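Local coordinates for Alpha/beta hydrolase (Pseudomonas aeruginosa PAO1, PDB 4R1D), which binds calcium and probably acts as a lipase effector of the H2 type VI secretion system, held in complex with the immunity protein Tli4, at residues 56-61 with 209-214; 180-185 with 516-521; 283-288 with 327-332; 335-340 with 356-361; 496-501 with 532-537. All blocks are in the same frame, centred on the assembly; numbering follows the deposited sequence.

Contact 1: 56-61 with 209-214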
# COMPACT_ATOMS: atom_id res chain seq x y z
N GLY A 56 -2.18 -4.03 8.89
CA GLY A 56 -0.81 -4.29 8.49
C GLY A 56 -0.55 -4.30 7.01
O GLY A 56 -1.12 -3.51 6.24
N ILE A 57 0.34 -5.20 6.62
CA ILE A 57 0.88 -5.29 5.27
C ILE A 57 -0.22 -5.28 4.20
O ILE A 57 -1.07 -6.16 4.20
CB ILE A 57 1.74 -6.57 5.15
CG1 ILE A 57 3.06 -6.41 5.92
CG2 ILE A 57 2.00 -6.92 3.68
CD1 ILE A 57 3.82 -7.74 6.11
N MET A 58 -0.21 -4.28 3.32
CA MET A 58 -1.17 -4.23 2.20
C MET A 58 -2.63 -4.32 2.67
O MET A 58 -3.51 -4.73 1.91
CB MET A 58 -0.89 -5.38 1.21
CG MET A 58 0.41 -5.23 0.43
SD MET A 58 0.74 -6.60 -0.73
CE MET A 58 1.27 -7.89 0.42
N GLY A 59 -2.89 -3.93 3.91
CA GLY A 59 -4.15 -4.27 4.56
C GLY A 59 -5.29 -3.28 4.39
O GLY A 59 -6.44 -3.58 4.73
N THR A 60 -4.96 -2.11 3.84
CA THR A 60 -5.92 -1.01 3.72
C THR A 60 -6.28 -0.78 2.26
O THR A 60 -5.41 -0.73 1.40
CB THR A 60 -5.36 0.30 4.34
OG1 THR A 60 -5.04 0.08 5.73
CG2 THR A 60 -6.35 1.48 4.21
N ASN A 61 -7.58 -0.65 1.99
CA ASN A 61 -8.06 -0.32 0.64
C ASN A 61 -7.59 1.05 0.19
O ASN A 61 -7.56 1.98 1.00
CB ASN A 61 -9.59 -0.33 0.64
CG ASN A 61 -10.17 -1.66 1.07
OD1 ASN A 61 -9.66 -2.72 0.70
ND2 ASN A 61 -11.24 -1.62 1.86
N TYR A 209 -4.52 3.00 6.66
CA TYR A 209 -3.49 3.95 6.26
C TYR A 209 -2.88 3.59 4.91
O TYR A 209 -2.98 2.46 4.43
CB TYR A 209 -2.41 4.07 7.34
CG TYR A 209 -1.65 2.77 7.56
CD1 TYR A 209 -2.06 1.85 8.51
CD2 TYR A 209 -0.50 2.49 6.83
CE1 TYR A 209 -1.37 0.67 8.70
CE2 TYR A 209 0.20 1.31 7.02
CZ TYR A 209 -0.24 0.41 7.96
OH TYR A 209 0.46 -0.76 8.15
N ASN A 210 -2.25 4.58 4.29
CA ASN A 210 -1.63 4.42 2.99
C ASN A 210 -0.33 3.66 3.18
O ASN A 210 0.69 4.26 3.49
CB ASN A 210 -1.41 5.79 2.37
CG ASN A 210 -0.59 5.74 1.09
OD1 ASN A 210 -0.26 4.66 0.59
ND2 ASN A 210 -0.30 6.92 0.53
N TRP A 211 -0.39 2.34 3.01
CA TRP A 211 0.76 1.47 3.29
C TRP A 211 1.90 1.60 2.27
O TRP A 211 3.00 1.11 2.50
CB TRP A 211 0.29 0.00 3.43
CG TRP A 211 -0.55 -0.46 2.28
CD1 TRP A 211 -1.93 -0.46 2.20
CD2 TRP A 211 -0.08 -0.96 1.03
NE1 TRP A 211 -2.33 -0.94 0.98
CE2 TRP A 211 -1.21 -1.26 0.24
CE3 TRP A 211 1.20 -1.21 0.51
CZ2 TRP A 211 -1.11 -1.78 -1.05
CZ3 TRP A 211 1.30 -1.73 -0.79
CH2 TRP A 211 0.15 -2.01 -1.55
N LEU A 212 1.65 2.28 1.15
CA LEU A 212 2.72 2.52 0.18
C LEU A 212 3.70 3.59 0.65
O LEU A 212 4.89 3.57 0.29
CB LEU A 212 2.13 2.92 -1.17
CG LEU A 212 1.46 1.76 -1.91
CD1 LEU A 212 0.54 2.30 -2.99
CD2 LEU A 212 2.55 0.86 -2.52
N GLN A 213 3.21 4.55 1.42
CA GLN A 213 4.07 5.63 1.86
C GLN A 213 4.87 5.17 3.07
O GLN A 213 4.57 4.12 3.65
CB GLN A 213 3.24 6.85 2.24
CG GLN A 213 2.58 6.72 3.60
CD GLN A 213 1.59 7.83 3.87
OE1 GLN A 213 1.53 8.82 3.12
NE2 GLN A 213 0.80 7.67 4.93
N SER A 214 5.87 5.95 3.46
CA SER A 214 6.64 5.63 4.66
C SER A 214 5.74 5.49 5.87
O SER A 214 4.82 6.28 6.07
CB SER A 214 7.69 6.70 4.97
OG SER A 214 8.46 6.31 6.09
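Trp-211 sets CG between its backbone N and carbonyl carbon (chi1 52°), on the side of the 56-61 loop, and its second torsion turns the ring. Thr-60 holds OG1 anti to its carbonyl carbon (chi1 -59°), where the hydroxyl meets the backbone of Tyr-209. In the alpha/beta hydrolase fold, this contact packs together the loops that follow the adjacent parallel strands 48-54 and 201-206. All six touching residues are buried. Residues 56-59 form a type II beta turn, and residues 210-213 a type I turn.

The Trp-211 indole lies against the first turn. Met-58 CA sits over the centre of one face, 3.5 Å from the centroid of the five-membered ring, as a CH-pi contact. Farther along, Met-58 CG packs 3.8 Å from Trp-211 CH2. Met-58 SD adds an oblique Met-aromatic contact to the six-membered ring. Leu-212 CG covers the opposite face, toward the rim. At the ring edge, Trp-211 NE1 donates to Thr-60 O over 3.1 Å. This bond is bent at the hydrogen (141°), but the oxygen lies in the indole plane and receives the proton on a lone pair. The indole is thus fixed by its faces and its edge together. Outside the two loops, Trp-72 meets the indole edge-to-face.

Tyr-209 N donates to Thr-60 OG1 at 3.1 Å. An Asx turn shapes the second loop, with Leu-212 N bonded to Asn-210 OD1. The Tyr-209 hydroxyl has its main partner in Pro-55 O, and it also passes Gly-56, with OH 3.8 Å from CA.

Contact 2: 180-185 with 516-521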
# COMPACT_ATOMS: atom_id res chain seq x y z
N GLY A 180 1.51 -18.70 26.31
CA GLY A 180 2.79 -18.51 25.66
C GLY A 180 3.54 -17.25 26.07
O GLY A 180 4.52 -16.88 25.43
N GLU A 181 3.11 -16.59 27.15
CA GLU A 181 3.80 -15.37 27.61
C GLU A 181 5.21 -15.72 28.09
O GLU A 181 5.38 -16.66 28.86
CB GLU A 181 3.01 -14.68 28.72
CG GLU A 181 3.22 -13.16 28.81
CD GLU A 181 4.61 -12.79 29.25
OE1 GLU A 181 5.03 -13.29 30.32
OE2 GLU A 181 5.28 -11.99 28.55
N GLU A 182 6.20 -14.95 27.63
CA GLU A 182 7.60 -15.31 27.85
C GLU A 182 8.43 -14.37 28.73
O GLU A 182 9.53 -14.73 29.12
CB GLU A 182 8.32 -15.50 26.50
CG GLU A 182 8.49 -14.19 25.69
CD GLU A 182 8.99 -14.44 24.27
OE1 GLU A 182 9.81 -15.36 24.09
OE2 GLU A 182 8.54 -13.74 23.34
N GLN A 183 7.91 -13.18 29.03
CA GLN A 183 8.68 -12.22 29.84
C GLN A 183 8.57 -12.57 31.33
O GLN A 183 9.51 -12.36 32.09
CB GLN A 183 8.21 -10.78 29.60
CG GLN A 183 8.23 -10.34 28.13
CD GLN A 183 9.62 -10.31 27.51
OE1 GLN A 183 10.23 -11.36 27.25
NE2 GLN A 183 10.12 -9.11 27.26
N GLY A 184 7.41 -13.09 31.73
CA GLY A 184 7.23 -13.58 33.08
C GLY A 184 6.91 -12.51 34.10
O GLY A 184 6.96 -12.76 35.31
N LYS A 185 6.60 -11.31 33.63
CA LYS A 185 6.34 -10.19 34.52
C LYS A 185 4.85 -10.02 34.81
O LYS A 185 4.45 -9.86 35.96
CB LYS A 185 6.95 -8.90 33.95
CG LYS A 185 8.49 -8.97 33.82
CD LYS A 185 9.11 -7.73 33.16
CE LYS A 185 8.78 -7.62 31.67
NZ LYS A 185 9.60 -6.58 30.94
N SER A 516 5.03 -10.44 26.16
CA SER A 516 5.29 -11.00 24.83
C SER A 516 4.79 -12.45 24.78
O SER A 516 5.23 -13.30 25.57
CB SER A 516 6.79 -10.92 24.49
OG SER A 516 7.08 -11.49 23.22
N PHE A 517 3.85 -12.71 23.88
CA PHE A 517 3.26 -14.04 23.73
C PHE A 517 3.79 -14.74 22.49
O PHE A 517 3.56 -14.31 21.35
CB PHE A 517 1.73 -13.96 23.69
CG PHE A 517 1.14 -13.38 24.95
CD1 PHE A 517 1.15 -12.01 25.16
CD2 PHE A 517 0.60 -14.21 25.91
CE1 PHE A 517 0.63 -11.47 26.31
CE2 PHE A 517 0.07 -13.68 27.07
CZ PHE A 517 0.08 -12.30 27.27
N ARG A 518 4.52 -15.83 22.73
CA ARG A 518 5.19 -16.56 21.68
C ARG A 518 4.30 -17.74 21.27
O ARG A 518 4.27 -18.78 21.93
CB ARG A 518 6.55 -17.02 22.20
CG ARG A 518 7.48 -17.74 21.22
CD ARG A 518 8.80 -17.98 21.98
NE ARG A 518 9.84 -18.69 21.23
CZ ARG A 518 10.74 -18.10 20.45
NH1 ARG A 518 10.72 -16.79 20.26
NH2 ARG A 518 11.67 -18.85 19.85
N HIS A 519 3.56 -17.57 20.18
CA HIS A 519 2.54 -18.55 19.81
C HIS A 519 3.06 -19.56 18.80
O HIS A 519 3.75 -19.21 17.85
CB HIS A 519 1.27 -17.86 19.28
CG HIS A 519 0.55 -17.05 20.32
ND1 HIS A 519 -0.05 -15.84 20.04
CD2 HIS A 519 0.32 -17.30 21.63
CE1 HIS A 519 -0.61 -15.37 21.14
NE2 HIS A 519 -0.39 -16.23 22.12
N GLY A 520 2.72 -20.83 18.99
CA GLY A 520 3.16 -21.85 18.06
C GLY A 520 4.19 -22.80 18.65
O GLY A 520 4.43 -22.80 19.86
N SER A 521 4.81 -23.59 17.78
CA SER A 521 5.66 -24.69 18.21
C SER A 521 6.87 -24.27 19.04
O SER A 521 7.37 -25.05 19.86
CB SER A 521 6.12 -25.48 16.99
OG SER A 521 7.16 -24.80 16.31
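Glu-181 and Phe-517 form a single beta bridge on strand 515-519, an outermost strand of the parallel sheet of the alpha/beta hydrolase fold. The bridging loop 180-185 lies far earlier in the chain. The CA atoms of Glu-181 and Phe-517 are 4.1 Å apart. Two backbone bonds flank the bridge: Arg-518 N donates to Gly-180 O, and Glu-182 N to Ser-516 O.

Side chains add to this grip. Glu-181 bends at its second torsion (chi2 -68°), which turns CD away from an extended path. Its OE2 takes a nearly straight bond from Ser-516 N at 2.9 Å, on the anti lone pair. Gln-183 N reaches the same oxygen from above the carboxylate plane, and Gly-184 N binds OE1 on the syn lone pair. The Glu-181 carboxylate therefore ties strand residue Ser-516 to loop residues Gln-183 and Gly-184. The aliphatic part of Glu-181 does different work: CG lies over one face of the Phe-517 ring, offset toward the rim, a CH-pi contact 3.8 Å from the centroid.

Glu-182 OE2 is hydrogen-bonded to Tyr-431 OH of the adjacent strand 427-432. Ser-516 OG also donates to the anti lone pair of Glu-182 OE2 over 2.7 Å.

Contact 3: 283-288 with 327-332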
# COMPACT_ATOMS: atom_id res chain seq x y z
N PRO A 283 6.57 -7.31 12.39
CA PRO A 283 7.94 -7.55 11.90
C PRO A 283 8.82 -6.40 12.40
O PRO A 283 9.18 -5.48 11.65
CB PRO A 283 7.77 -7.50 10.39
CG PRO A 283 6.66 -6.50 10.17
CD PRO A 283 5.72 -6.67 11.37
N ALA A 284 9.17 -6.47 13.69
CA ALA A 284 9.75 -5.35 14.43
C ALA A 284 11.06 -4.92 13.81
O ALA A 284 11.39 -3.73 13.80
CB ALA A 284 9.96 -5.74 15.91
N THR A 285 11.80 -5.89 13.28
CA THR A 285 13.07 -5.60 12.64
C THR A 285 13.03 -5.99 11.17
O THR A 285 14.07 -6.07 10.51
CB THR A 285 14.23 -6.34 13.35
OG1 THR A 285 13.94 -7.75 13.39
CG2 THR A 285 14.41 -5.81 14.77
N GLY A 286 11.83 -6.23 10.64
CA GLY A 286 11.72 -6.52 9.22
C GLY A 286 11.53 -7.99 8.90
O GLY A 286 11.21 -8.78 9.80
N SER A 287 11.71 -8.36 7.64
CA SER A 287 11.43 -9.73 7.18
C SER A 287 12.21 -10.07 5.92
O SER A 287 12.08 -9.40 4.90
CB SER A 287 9.94 -9.91 6.90
OG SER A 287 9.70 -11.21 6.38
N SER A 288 12.98 -11.15 5.97
CA SER A 288 13.69 -11.64 4.80
C SER A 288 12.75 -12.03 3.64
O SER A 288 13.19 -12.20 2.50
CB SER A 288 14.59 -12.83 5.18
OG SER A 288 13.84 -13.82 5.87
N ALA A 327 11.99 -4.41 4.87
CA ALA A 327 13.27 -5.08 4.68
C ALA A 327 13.99 -5.24 6.03
O ALA A 327 13.85 -4.39 6.90
CB ALA A 327 14.12 -4.30 3.72
N PRO A 328 14.74 -6.35 6.21
CA PRO A 328 15.47 -6.50 7.48
C PRO A 328 16.36 -5.30 7.81
O PRO A 328 17.04 -4.76 6.94
CB PRO A 328 16.32 -7.77 7.25
CG PRO A 328 15.47 -8.60 6.32
CD PRO A 328 14.82 -7.55 5.37
N SER A 329 16.36 -4.88 9.07
CA SER A 329 17.19 -3.78 9.53
C SER A 329 18.61 -4.27 9.81
O SER A 329 18.90 -5.45 9.63
CB SER A 329 16.60 -3.20 10.81
OG SER A 329 16.67 -4.16 11.86
N ALA A 330 19.48 -3.38 10.27
CA ALA A 330 20.83 -3.81 10.67
C ALA A 330 20.79 -4.68 11.92
O ALA A 330 21.70 -5.48 12.16
CB ALA A 330 21.74 -2.59 10.90
N GLU A 331 19.75 -4.51 12.73
CA GLU A 331 19.61 -5.21 14.01
C GLU A 331 18.86 -6.54 13.90
O GLU A 331 18.79 -7.33 14.85
CB GLU A 331 18.90 -4.32 15.03
CG GLU A 331 19.70 -3.10 15.48
CD GLU A 331 19.68 -1.96 14.46
OE1 GLU A 331 18.66 -1.79 13.75
OE2 GLU A 331 20.69 -1.23 14.37
N TYR A 332 18.27 -6.77 12.74
CA TYR A 332 17.52 -7.99 12.47
C TYR A 332 18.39 -9.20 12.76
O TYR A 332 19.54 -9.24 12.34
CB TYR A 332 17.16 -7.96 10.99
CG TYR A 332 16.41 -9.12 10.41
CD1 TYR A 332 15.03 -9.17 10.44
CD2 TYR A 332 17.08 -10.14 9.74
CE1 TYR A 332 14.34 -10.21 9.85
CE2 TYR A 332 16.41 -11.18 9.15
CZ TYR A 332 15.03 -11.21 9.21
OH TYR A 332 14.33 -12.24 8.63
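The Tyr-332 ring has Gly-286 O at its edge, 3.4 Å from Tyr-332 CE1, and Pro-328 CB over one face, toward the rim. Trp-338 also meets this ring edge-to-face. Thr-285 approaches obliquely, with its OG1 3.5 Å from Tyr-332 CD1. The first torsion of Tyr-332 sets CG anti to the backbone N (chi1 178°). At the far end, Ser-288 N donates to Tyr-332 OH at 3.2 Å. The phenol oxygen thus bonds to loop backbone while the ring carbons pack on it.

Ser-329 N donates to Thr-285 O over 3.0 Å and joins the two loops directly. The same oxygen also takes a CA-H contact from Pro-328. Residues 283-286 form a type I beta turn. Gly-286 has no CB, which lets its CA lie 4.1 Å from Pro-328 CA. Pro-328 CD lies 3.3 Å from Ser-287 O, and Pro-328 CG touches the peptide between Ser-287 and Ser-288.

In the alpha/beta hydrolase fold, loop 283-288 follows central strand 274-280 and leads into helix 289-296. Segment 327-332 follows helix 321-324. Helices 365-370 and 400-421 pack on its Ala-327 and Ser-329, and helix 507-510 touches Thr-285.

Contact 4: 335-340 with 356-361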
# COMPACT_ATOMS: atom_id res chain seq x y z
N GLY A 335 21.99 -8.95 14.07
CA GLY A 335 23.09 -8.62 13.17
C GLY A 335 23.66 -9.79 12.39
O GLY A 335 24.57 -9.62 11.57
N ARG A 336 23.13 -10.99 12.61
CA ARG A 336 23.64 -12.17 11.90
C ARG A 336 23.11 -12.26 10.47
O ARG A 336 22.08 -11.65 10.14
CB ARG A 336 23.35 -13.45 12.67
CG ARG A 336 24.14 -13.56 13.98
CD ARG A 336 23.92 -14.90 14.66
NE ARG A 336 22.52 -15.08 15.00
CZ ARG A 336 21.95 -14.59 16.10
NH1 ARG A 336 22.68 -13.90 16.97
NH2 ARG A 336 20.66 -14.79 16.32
N PRO A 337 23.81 -13.01 9.61
CA PRO A 337 23.37 -13.16 8.22
C PRO A 337 22.09 -13.96 8.05
O PRO A 337 21.75 -14.81 8.88
CB PRO A 337 24.55 -13.88 7.56
CG PRO A 337 25.21 -14.63 8.68
CD PRO A 337 25.09 -13.70 9.87
N TRP A 338 21.38 -13.68 6.96
CA TRP A 338 20.15 -14.38 6.61
C TRP A 338 20.11 -14.76 5.14
O TRP A 338 19.22 -15.45 4.69
CB TRP A 338 18.94 -13.54 6.99
CG TRP A 338 18.96 -12.11 6.47
CD1 TRP A 338 19.39 -11.01 7.15
CD2 TRP A 338 18.50 -11.65 5.20
NE1 TRP A 338 19.22 -9.89 6.37
CE2 TRP A 338 18.69 -10.26 5.16
CE3 TRP A 338 17.95 -12.29 4.08
CZ2 TRP A 338 18.34 -9.48 4.05
CZ3 TRP A 338 17.62 -11.51 2.97
CH2 TRP A 338 17.81 -10.12 2.97
N LEU A 339 21.09 -14.29 4.37
CA LEU A 339 21.12 -14.57 2.95
C LEU A 339 22.35 -15.40 2.69
O LEU A 339 23.47 -14.91 2.85
CB LEU A 339 21.20 -13.27 2.14
CG LEU A 339 21.38 -13.42 0.62
CD1 LEU A 339 20.18 -14.12 -0.02
CD2 LEU A 339 21.61 -12.07 -0.05
N PHE A 340 22.14 -16.65 2.30
CA PHE A 340 23.23 -17.62 2.22
C PHE A 340 23.46 -18.13 0.80
O PHE A 340 22.54 -18.58 0.13
CB PHE A 340 22.96 -18.80 3.14
CG PHE A 340 22.67 -18.42 4.56
CD1 PHE A 340 23.70 -18.18 5.45
CD2 PHE A 340 21.36 -18.28 5.00
CE1 PHE A 340 23.45 -17.83 6.76
CE2 PHE A 340 21.09 -17.93 6.31
CZ PHE A 340 22.13 -17.71 7.20
N PRO A 356 32.80 -16.67 4.71
CA PRO A 356 31.53 -17.28 4.31
C PRO A 356 30.66 -16.29 3.55
O PRO A 356 30.57 -15.13 3.95
CB PRO A 356 30.88 -17.63 5.65
CG PRO A 356 32.03 -17.80 6.59
CD PRO A 356 33.04 -16.77 6.17
N ARG A 357 30.04 -16.75 2.48
CA ARG A 357 29.12 -15.91 1.71
C ARG A 357 27.74 -15.98 2.36
O ARG A 357 26.80 -16.58 1.83
CB ARG A 357 29.10 -16.36 0.26
CG ARG A 357 30.52 -16.37 -0.34
CD ARG A 357 30.52 -16.42 -1.86
NE ARG A 357 29.99 -15.20 -2.47
CZ ARG A 357 29.90 -15.00 -3.78
NH1 ARG A 357 30.31 -15.93 -4.62
NH2 ARG A 357 29.41 -13.86 -4.25
N ALA A 358 27.68 -15.35 3.53
CA ALA A 358 26.50 -15.28 4.38
C ALA A 358 26.31 -13.80 4.68
O ALA A 358 27.12 -13.18 5.38
CB ALA A 358 26.77 -16.04 5.67
N TYR A 359 25.24 -13.21 4.15
CA TYR A 359 25.06 -11.76 4.17
C TYR A 359 23.88 -11.36 5.05
O TYR A 359 22.91 -12.11 5.15
CB TYR A 359 24.86 -11.26 2.74
CG TYR A 359 25.99 -11.68 1.81
CD1 TYR A 359 25.94 -12.89 1.13
CD2 TYR A 359 27.10 -10.87 1.63
CE1 TYR A 359 26.98 -13.29 0.28
CE2 TYR A 359 28.14 -11.26 0.78
CZ TYR A 359 28.07 -12.47 0.11
OH TYR A 359 29.11 -12.86 -0.72
N PRO A 360 23.96 -10.19 5.71
CA PRO A 360 25.12 -9.28 5.72
C PRO A 360 26.32 -9.93 6.41
O PRO A 360 26.14 -10.71 7.35
CB PRO A 360 24.65 -8.10 6.58
CG PRO A 360 23.16 -8.20 6.62
CD PRO A 360 22.84 -9.65 6.51
N GLN A 361 27.52 -9.59 5.94
CA GLN A 361 28.76 -10.08 6.52
C GLN A 361 29.23 -9.11 7.60
O GLN A 361 29.89 -9.52 8.57
CB GLN A 361 29.84 -10.18 5.44
CG GLN A 361 29.57 -11.16 4.32
CD GLN A 361 30.71 -11.21 3.33
OE1 GLN A 361 31.25 -12.28 3.01
NE2 GLN A 361 31.10 -10.05 2.83
O HOH W 1 26.54 -9.33 9.70
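Leu-339 and Tyr-359 are a hydrogen-bonded antiparallel pair, and Phe-340 with Ala-358 is the next, non-hydrogen-bonded pair. They join strands 339-342 and 358-359 in a small mixed sheet, separate from the main parallel sheet. A classic beta bulge lies at the end of this pairing: Trp-338 and Leu-339 both face Tyr-359.

The tight part is this bulge. Tyr-359 O accepts from Trp-338 N at 2.8 Å and from Leu-339 N at 2.9 Å. The Leu-339 donor lies in the carbonyl plane, and the Trp-338 donor is tilted from it. In return, Tyr-359 N donates to Leu-339 O at 2.8 Å. The indole leans over this region. Trp-338 takes a first torsion of 51°, with CG between the backbone N and the carbonyl carbon. Leu-339 CB and Tyr-359 O lie on one of its faces, toward the rim. Trp-338 NE1 meets Pro-360 CD at 3.6 Å. Pro-360 follows a cis peptide bond.

On the other side of the strands, Ala-358 CB packs 3.6 Å from Pro-337 CB and 3.7 Å from Phe-340 CD1. This packing is apolar, with Pro-337 and Ala-358 partly exposed. The looser part is the Gly-335 end, where one water bridges the segments, donating to Gly-335 O and Pro-360 O.

Tyr-359 OH accepts from Arg-357 NE at 3.1 Å, in the guanidinium plane. Arg-357 also forms a salt bridge to Glu-453. Two N-H groups share Tyr-359 O, so the chemistry implies a junction that depends chiefly on backbone bonds.

Contact 5: 496-501 with 532-537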
# COMPACT_ATOMS: atom_id res chain seq x y z
N GLY A 496 8.50 -19.09 11.80
CA GLY A 496 7.81 -17.82 11.91
C GLY A 496 6.32 -18.00 11.70
O GLY A 496 5.73 -18.97 12.18
N ASP A 497 5.71 -17.06 10.99
CA ASP A 497 4.28 -17.15 10.72
C ASP A 497 3.98 -17.10 9.22
O ASP A 497 2.86 -16.81 8.82
CB ASP A 497 3.52 -16.03 11.46
CG ASP A 497 3.81 -14.65 10.90
OD1 ASP A 497 4.48 -14.57 9.85
OD2 ASP A 497 3.36 -13.64 11.49
N GLU A 498 5.00 -17.41 8.41
CA GLU A 498 4.95 -17.42 6.95
C GLU A 498 5.49 -16.13 6.37
O GLU A 498 6.16 -16.13 5.33
CB GLU A 498 3.54 -17.68 6.39
CG GLU A 498 2.88 -18.94 6.92
CD GLU A 498 2.65 -19.99 5.87
OE1 GLU A 498 2.28 -19.62 4.73
OE2 GLU A 498 2.84 -21.18 6.19
N THR A 499 5.23 -15.02 7.05
CA THR A 499 5.68 -13.71 6.57
C THR A 499 6.74 -13.08 7.46
O THR A 499 7.66 -12.44 6.95
CB THR A 499 4.50 -12.74 6.41
OG1 THR A 499 3.75 -13.11 5.25
CG2 THR A 499 5.01 -11.31 6.24
N VAL A 500 6.61 -13.26 8.77
CA VAL A 500 7.57 -12.71 9.73
C VAL A 500 8.37 -13.85 10.38
O VAL A 500 7.81 -14.64 11.14
CB VAL A 500 6.83 -11.90 10.82
CG1 VAL A 500 7.80 -11.38 11.91
CG2 VAL A 500 6.06 -10.73 10.18
N PRO A 501 9.67 -13.94 10.08
CA PRO A 501 10.48 -14.97 10.75
C PRO A 501 10.51 -14.71 12.24
O PRO A 501 10.44 -13.56 12.67
CB PRO A 501 11.88 -14.76 10.16
CG PRO A 501 11.60 -14.18 8.80
CD PRO A 501 10.41 -13.27 9.00
N GLY A 532 1.18 -22.90 15.11
CA GLY A 532 1.20 -21.44 15.07
C GLY A 532 0.41 -20.93 13.88
O GLY A 532 0.35 -21.58 12.83
N TYR A 533 -0.21 -19.76 14.03
CA TYR A 533 -1.08 -19.21 13.00
C TYR A 533 -0.28 -18.60 11.85
O TYR A 533 0.92 -18.37 11.97
CB TYR A 533 -2.03 -18.18 13.61
CG TYR A 533 -1.38 -17.28 14.64
CD1 TYR A 533 -0.52 -16.25 14.26
CD2 TYR A 533 -1.63 -17.46 16.00
CE1 TYR A 533 0.09 -15.43 15.21
CE2 TYR A 533 -1.03 -16.64 16.95
CZ TYR A 533 -0.16 -15.63 16.55
OH TYR A 533 0.43 -14.83 17.50
N GLU A 534 -0.97 -18.36 10.75
CA GLU A 534 -0.41 -17.71 9.59
C GLU A 534 -0.59 -16.20 9.73
O GLU A 534 -1.55 -15.73 10.33
CB GLU A 534 -1.11 -18.22 8.32
CG GLU A 534 -0.64 -17.61 7.00
CD GLU A 534 -1.32 -16.29 6.68
OE1 GLU A 534 -2.52 -16.15 6.99
OE2 GLU A 534 -0.64 -15.40 6.13
N HIS A 535 0.36 -15.44 9.19
CA HIS A 535 0.43 -13.99 9.36
C HIS A 535 -0.87 -13.24 9.02
O HIS A 535 -1.39 -12.48 9.83
CB HIS A 535 1.58 -13.43 8.51
CG HIS A 535 1.85 -11.97 8.72
ND1 HIS A 535 2.57 -11.50 9.79
CD2 HIS A 535 1.51 -10.88 7.99
CE1 HIS A 535 2.66 -10.19 9.73
NE2 HIS A 535 2.03 -9.78 8.64
N GLN A 536 -1.36 -13.44 7.80
CA GLN A 536 -2.43 -12.63 7.28
C GLN A 536 -3.69 -12.81 8.10
O GLN A 536 -4.44 -11.85 8.32
CB GLN A 536 -2.74 -13.03 5.84
CG GLN A 536 -3.88 -12.23 5.26
CD GLN A 536 -3.50 -10.79 5.06
OE1 GLN A 536 -3.81 -9.92 5.87
NE2 GLN A 536 -2.80 -10.53 3.95
N GLU A 537 -3.89 -14.03 8.57
CA GLU A 537 -5.11 -14.38 9.29
C GLU A 537 -4.89 -14.47 10.80
O GLU A 537 -5.72 -15.03 11.50
CB GLU A 537 -5.64 -15.73 8.79
CG GLU A 537 -6.01 -15.76 7.32
CD GLU A 537 -7.16 -14.83 7.00
OE1 GLU A 537 -8.08 -14.73 7.83
OE2 GLU A 537 -7.14 -14.18 5.93
O HOH W 2 3.19 -19.22 13.55
O HOH W 3 1.87 -15.16 5.21
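His-535 and Asp-497 carry this contact, with Glu-534 beside them. His-535 CG is anti to the backbone N (chi1 -173°). From there, ND1 donates to Asp-497 OD2 over 2.8 Å. The oxygen lies in the imidazole plane. The proton reaches it on the syn side, somewhat out of the carboxylate plane, and the two flat groups are turned 65° apart. A second bond joins the two backbones across the contact, from His-535 N to Asp-497 O at 2.9 Å.

The imidazole is also packed. Thr-499 CG2 stands over the centre of one face, and Thr-499 CB is 3.6 Å from His-535 CG. Val-500 CG2 approaches obliquely, 3.5 Å from His-535 CE1.

The other oxygen of Asp-497, OD1, accepts from Thr-499 N and from Val-500 N, the latter at 2.7 Å. The Thr-499 bond makes an Asx turn, and the Val-500 bond an Asx motif. Together they fix the rotation of the carboxylate, so each of its oxygens is held.

Glu-534 CG meets Glu-498 CG at 3.8 Å, and the two side chains cross at about a right angle. Glu-498 has a salt bridge to Arg-437. A water donates to Glu-534 OE2 and also bonds to Thr-499 OG1.

His-535 NE2 is hydrogen-bonded to Ser-256 OG, just after strand 250-255. The Asp-497, His-535 and Ser-256 chain is consistent with the acid-histidine-nucleophile triad of alpha/beta hydrolases.

Contacts 1 and 3 are buried loop pairings near the centre of the molecule, as is the partly buried contact 5. Contacts 1 and 3 each hold an aromatic ring against backbone. Contact 4 is also buried but lies in the small second sheet, where backbone pairing dominates. Contacts 2 and 5 rely more on carboxylates: partly buried contact 2 at an outermost strand of the main sheet, while contact 5 holds the acid and histidine of the probable triad. Contacts 3 and 4 meet where Tyr-332 packs on Trp-338. Contact 5 touches contact 1 through Ile-57, contact 2 through Tyr-533 and His-519, and contact 3 through Pro-501 and Tyr-332.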